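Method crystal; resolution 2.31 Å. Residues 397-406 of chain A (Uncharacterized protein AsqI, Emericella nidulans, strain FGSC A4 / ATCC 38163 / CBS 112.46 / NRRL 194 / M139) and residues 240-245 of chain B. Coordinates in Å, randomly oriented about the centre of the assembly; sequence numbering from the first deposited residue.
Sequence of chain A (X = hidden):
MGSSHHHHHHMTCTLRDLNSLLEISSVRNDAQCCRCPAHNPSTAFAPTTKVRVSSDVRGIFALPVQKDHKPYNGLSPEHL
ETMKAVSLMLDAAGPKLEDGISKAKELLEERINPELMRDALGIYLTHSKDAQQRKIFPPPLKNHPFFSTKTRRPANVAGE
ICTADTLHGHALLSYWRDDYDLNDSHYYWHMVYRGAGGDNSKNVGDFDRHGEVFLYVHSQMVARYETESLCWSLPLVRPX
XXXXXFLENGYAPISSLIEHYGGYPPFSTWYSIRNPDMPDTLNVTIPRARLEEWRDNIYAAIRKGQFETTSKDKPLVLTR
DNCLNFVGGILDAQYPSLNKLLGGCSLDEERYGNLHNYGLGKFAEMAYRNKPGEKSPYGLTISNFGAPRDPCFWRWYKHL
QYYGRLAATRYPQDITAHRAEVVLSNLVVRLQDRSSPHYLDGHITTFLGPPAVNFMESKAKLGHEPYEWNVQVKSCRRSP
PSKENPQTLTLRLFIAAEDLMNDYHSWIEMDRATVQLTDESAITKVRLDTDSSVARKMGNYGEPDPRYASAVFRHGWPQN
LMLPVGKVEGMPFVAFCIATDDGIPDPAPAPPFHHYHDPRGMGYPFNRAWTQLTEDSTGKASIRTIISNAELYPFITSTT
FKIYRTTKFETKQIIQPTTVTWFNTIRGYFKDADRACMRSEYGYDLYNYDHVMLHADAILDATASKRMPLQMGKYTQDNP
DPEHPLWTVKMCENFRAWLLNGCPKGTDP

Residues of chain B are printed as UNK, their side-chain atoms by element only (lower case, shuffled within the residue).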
# COMPACT_ATOMS: atom_id res chain seq x y z
N TYR A 397 11.80 -17.55 18.14
CA TYR A 397 10.73 -18.09 19.00
C TYR A 397 9.82 -19.03 18.21
O TYR A 397 9.40 -20.07 18.72
CB TYR A 397 9.89 -16.99 19.63
CG TYR A 397 10.62 -15.97 20.49
CD1 TYR A 397 11.84 -16.26 21.10
CD2 TYR A 397 10.09 -14.69 20.67
CE1 TYR A 397 12.50 -15.31 21.89
CE2 TYR A 397 10.74 -13.74 21.45
CZ TYR A 397 11.94 -14.05 22.06
OH TYR A 397 12.57 -13.09 22.82
N LYS A 398 9.52 -18.70 16.96
CA LYS A 398 8.65 -19.61 16.20
C LYS A 398 9.41 -20.89 15.83
O LYS A 398 8.80 -21.95 15.69
CB LYS A 398 8.08 -18.96 14.94
CG LYS A 398 7.06 -19.87 14.24
CD LYS A 398 6.17 -19.14 13.26
CE LYS A 398 5.38 -20.12 12.39
NZ LYS A 398 4.59 -19.42 11.31
N HIS A 399 10.74 -20.81 15.71
CA HIS A 399 11.55 -22.02 15.54
C HIS A 399 11.48 -22.90 16.77
O HIS A 399 11.26 -24.10 16.65
CB HIS A 399 13.01 -21.68 15.24
CG HIS A 399 13.90 -22.89 15.16
ND1 HIS A 399 13.66 -23.93 14.29
CD2 HIS A 399 15.04 -23.20 15.82
CE1 HIS A 399 14.61 -24.84 14.42
NE2 HIS A 399 15.46 -24.42 15.34
N LEU A 400 11.68 -22.31 17.95
CA LEU A 400 11.44 -23.04 19.21
C LEU A 400 10.07 -23.71 19.20
O LEU A 400 9.93 -24.88 19.56
CB LEU A 400 11.54 -22.10 20.42
CG LEU A 400 12.90 -21.43 20.59
CD1 LEU A 400 12.88 -20.48 21.77
CD2 LEU A 400 13.98 -22.50 20.77
N GLN A 401 9.04 -22.97 18.76
CA GLN A 401 7.69 -23.51 18.73
C GLN A 401 7.61 -24.77 17.85
O GLN A 401 6.79 -25.67 18.11
CB GLN A 401 6.69 -22.47 18.22
CG GLN A 401 5.23 -22.88 18.37
CD GLN A 401 4.29 -22.05 17.50
OE1 GLN A 401 4.45 -22.00 16.27
NE2 GLN A 401 3.31 -21.40 18.13
N TYR A 402 8.46 -24.84 16.83
CA TYR A 402 8.47 -25.99 15.91
C TYR A 402 8.77 -27.30 16.66
O TYR A 402 8.15 -28.33 16.40
CB TYR A 402 9.46 -25.76 14.77
CG TYR A 402 9.58 -26.92 13.80
CD1 TYR A 402 8.45 -27.49 13.24
CD2 TYR A 402 10.83 -27.42 13.43
CE1 TYR A 402 8.54 -28.56 12.36
CE2 TYR A 402 10.94 -28.49 12.54
CZ TYR A 402 9.79 -29.05 12.01
OH TYR A 402 9.88 -30.10 11.12
N TYR A 403 9.70 -27.25 17.60
CA TYR A 403 10.02 -28.44 18.37
C TYR A 403 8.79 -28.90 19.15
O TYR A 403 8.49 -30.11 19.21
CB TYR A 403 11.20 -28.18 19.31
CG TYR A 403 12.49 -27.90 18.57
CD1 TYR A 403 13.35 -28.94 18.23
CD2 TYR A 403 12.84 -26.61 18.19
CE1 TYR A 403 14.54 -28.69 17.56
CE2 TYR A 403 14.01 -26.35 17.51
CZ TYR A 403 14.86 -27.39 17.20
OH TYR A 403 16.03 -27.11 16.53
N GLY A 404 8.07 -27.94 19.72
CA GLY A 404 6.79 -28.20 20.35
C GLY A 404 5.76 -28.85 19.43
O GLY A 404 5.06 -29.77 19.84
N ARG A 405 5.67 -28.39 18.19
CA ARG A 405 4.75 -29.00 17.23
C ARG A 405 5.12 -30.46 16.95
O ARG A 405 4.24 -31.32 16.87
CB ARG A 405 4.72 -28.22 15.92
CG ARG A 405 4.19 -26.80 16.08
CD ARG A 405 4.20 -26.05 14.75
NE ARG A 405 3.60 -24.73 14.91
CZ ARG A 405 2.32 -24.49 14.70
NH1 ARG A 405 1.52 -25.48 14.35
NH2 ARG A 405 1.83 -23.27 14.88
N LEU A 406 6.42 -30.73 16.79
CA LEU A 406 6.90 -32.08 16.51
C LEU A 406 6.54 -33.05 17.64
O LEU A 406 6.05 -34.16 17.41
CB LEU A 406 8.41 -32.09 16.30
CG LEU A 406 8.92 -31.48 14.99
CD1 LEU A 406 10.39 -31.15 15.13
CD2 LEU A 406 8.69 -32.42 13.81
N UNK B 240 7.40 -24.84 2.63
CA UNK B 240 6.44 -25.76 3.23
C UNK B 240 7.17 -26.79 4.06
O UNK B 240 7.11 -27.99 3.76
c UNK B 240 5.62 -26.46 2.13
c UNK B 240 0.50 -26.14 3.72
c UNK B 240 3.13 -26.60 2.95
c UNK B 240 2.62 -25.29 2.90
n UNK B 240 3.01 -28.81 3.33
c UNK B 240 1.32 -25.07 3.29
c UNK B 240 4.27 -28.52 2.89
c UNK B 240 2.28 -27.64 3.38
c UNK B 240 4.40 -27.18 2.64
c UNK B 240 0.96 -27.43 3.76
N UNK B 241 7.91 -26.32 5.06
CA UNK B 241 8.71 -27.19 5.92
C UNK B 241 7.89 -27.81 7.05
O UNK B 241 8.15 -28.94 7.47
o UNK B 241 11.19 -27.00 4.55
n UNK B 241 11.77 -25.12 5.64
c UNK B 241 11.02 -26.21 5.48
c UNK B 241 9.90 -26.43 6.50
N UNK B 242 6.90 -27.05 7.52
CA UNK B 242 5.95 -27.51 8.52
C UNK B 242 4.63 -27.89 7.82
O UNK B 242 3.97 -27.06 7.21
c UNK B 242 6.83 -24.79 11.31
c UNK B 242 5.73 -26.41 9.59
n UNK B 242 7.93 -24.37 11.95
c UNK B 242 7.04 -25.88 10.23
o UNK B 242 5.71 -24.33 11.56
N UNK B 243 4.26 -29.16 7.89
CA UNK B 243 3.15 -29.66 7.06
C UNK B 243 1.76 -29.32 7.63
O UNK B 243 0.74 -29.54 6.97
c UNK B 243 5.93 -33.45 5.32
c UNK B 243 4.80 -33.01 6.01
c UNK B 243 5.35 -30.73 5.51
c UNK B 243 6.76 -32.51 4.73
c UNK B 243 6.48 -31.15 4.82
c UNK B 243 4.49 -31.65 6.11
c UNK B 243 3.26 -31.19 6.87
o UNK B 243 7.88 -32.92 4.04
N UNK B 244 1.72 -28.78 8.84
CA UNK B 244 0.47 -28.30 9.42
C UNK B 244 0.32 -26.80 9.20
O UNK B 244 -0.31 -26.10 9.98
c UNK B 244 1.61 -28.02 11.67
c UNK B 244 0.43 -28.61 10.92
o UNK B 244 2.62 -27.68 11.00
o UNK B 244 1.54 -27.91 12.92
N UNK B 245 0.91 -26.31 8.12
CA UNK B 245 0.93 -24.87 7.88
C UNK B 245 -0.34 -24.40 7.17
O UNK B 245 -1.11 -25.20 6.62
o UNK B 245 3.65 -22.65 6.75
c UNK B 245 2.58 -23.04 7.27
c UNK B 245 2.16 -24.48 7.06
o UNK B 245 1.82 -22.30 7.95
O HOH W 1 10.75 -29.44 8.59

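Position 240 carries ten side-chain atoms: one carbon leading into fused five- and six-membered rings that hold eight carbons and one nitrogen. Its side chain is out of reach of the helix 397-406 and takes no part in the contact. A fused bicycle with a single ring nitrogen is an indole, so the residue is W240(B).

Position 241 has four side-chain atoms, two carbons with the second carrying one oxygen and one nitrogen. The end of the side chain leads away from the helix, and the backbone does the work instead: a water lies 2.9 Å from the backbone O of position 241, to which it donates a hydrogen bond, and 2.8 Å from Y402(A) OH, to which it is also hydrogen-bonded. The direct separation of Y402(A) OH and the backbone O of position 241 is 4.2 Å, too long for a hydrogen bond, so the water fills the role of a bridge. The side chain is the short carboxamide of asparagine, N241(B).

Position 242 has five side-chain atoms, three carbons in a row with one oxygen and one nitrogen on the third. CA to CB points toward the helix, and the extended chain (chi1 m, chi2 t) brings the amide among K398(A), Y402(A) and R405(A). The residue loses 93 Å² to the other stretch, the largest share of any residue here. One methylene more than the preceding amide makes it glutamine, Q242(B). The amide is probably turned over in the model, so its oxygen and nitrogen support no individual assignment.

Position 243 shows one carbon, then a six-carbon ring bearing one oxygen. Its side chain is out of reach of the helix 397-406 and makes no contact with it. The ring is a phenol, hence Y243(B).

Position 244 has two carbons, the second carrying two oxygens, with CA to CB toward the helix and chi1 p. One of the oxygens lies 2.8 Å from R405(A) NH1, at the guanidinium edge, near its plane. This short carboxylate is aspartate, D244(B); R405(A) NH1 donates to D244(B) OD2 with an N-H...acceptor angle of 134°, within a salt bridge.

At position 245, one carboxylate oxygen comes within 5.2 Å of K398(A) NZ, too far to count as a contact; two carbons with two oxygens on the second make it D245(B).

The contact joins one helix to a type I turn, Q242(B) to D245(B), closed by a weak bond from D245(B) N to Q242(B) O at 3.3 Å. Q242(B) supplies packing, D244(B) charge. Within the helix, Q401(A) OE1 accepts from R405(A) NE and R405(A) NH2, both at 3.2 Å, holding the guanidinium while NH1 meets the carboxylate.

Chain B 240-245: WNQYDD
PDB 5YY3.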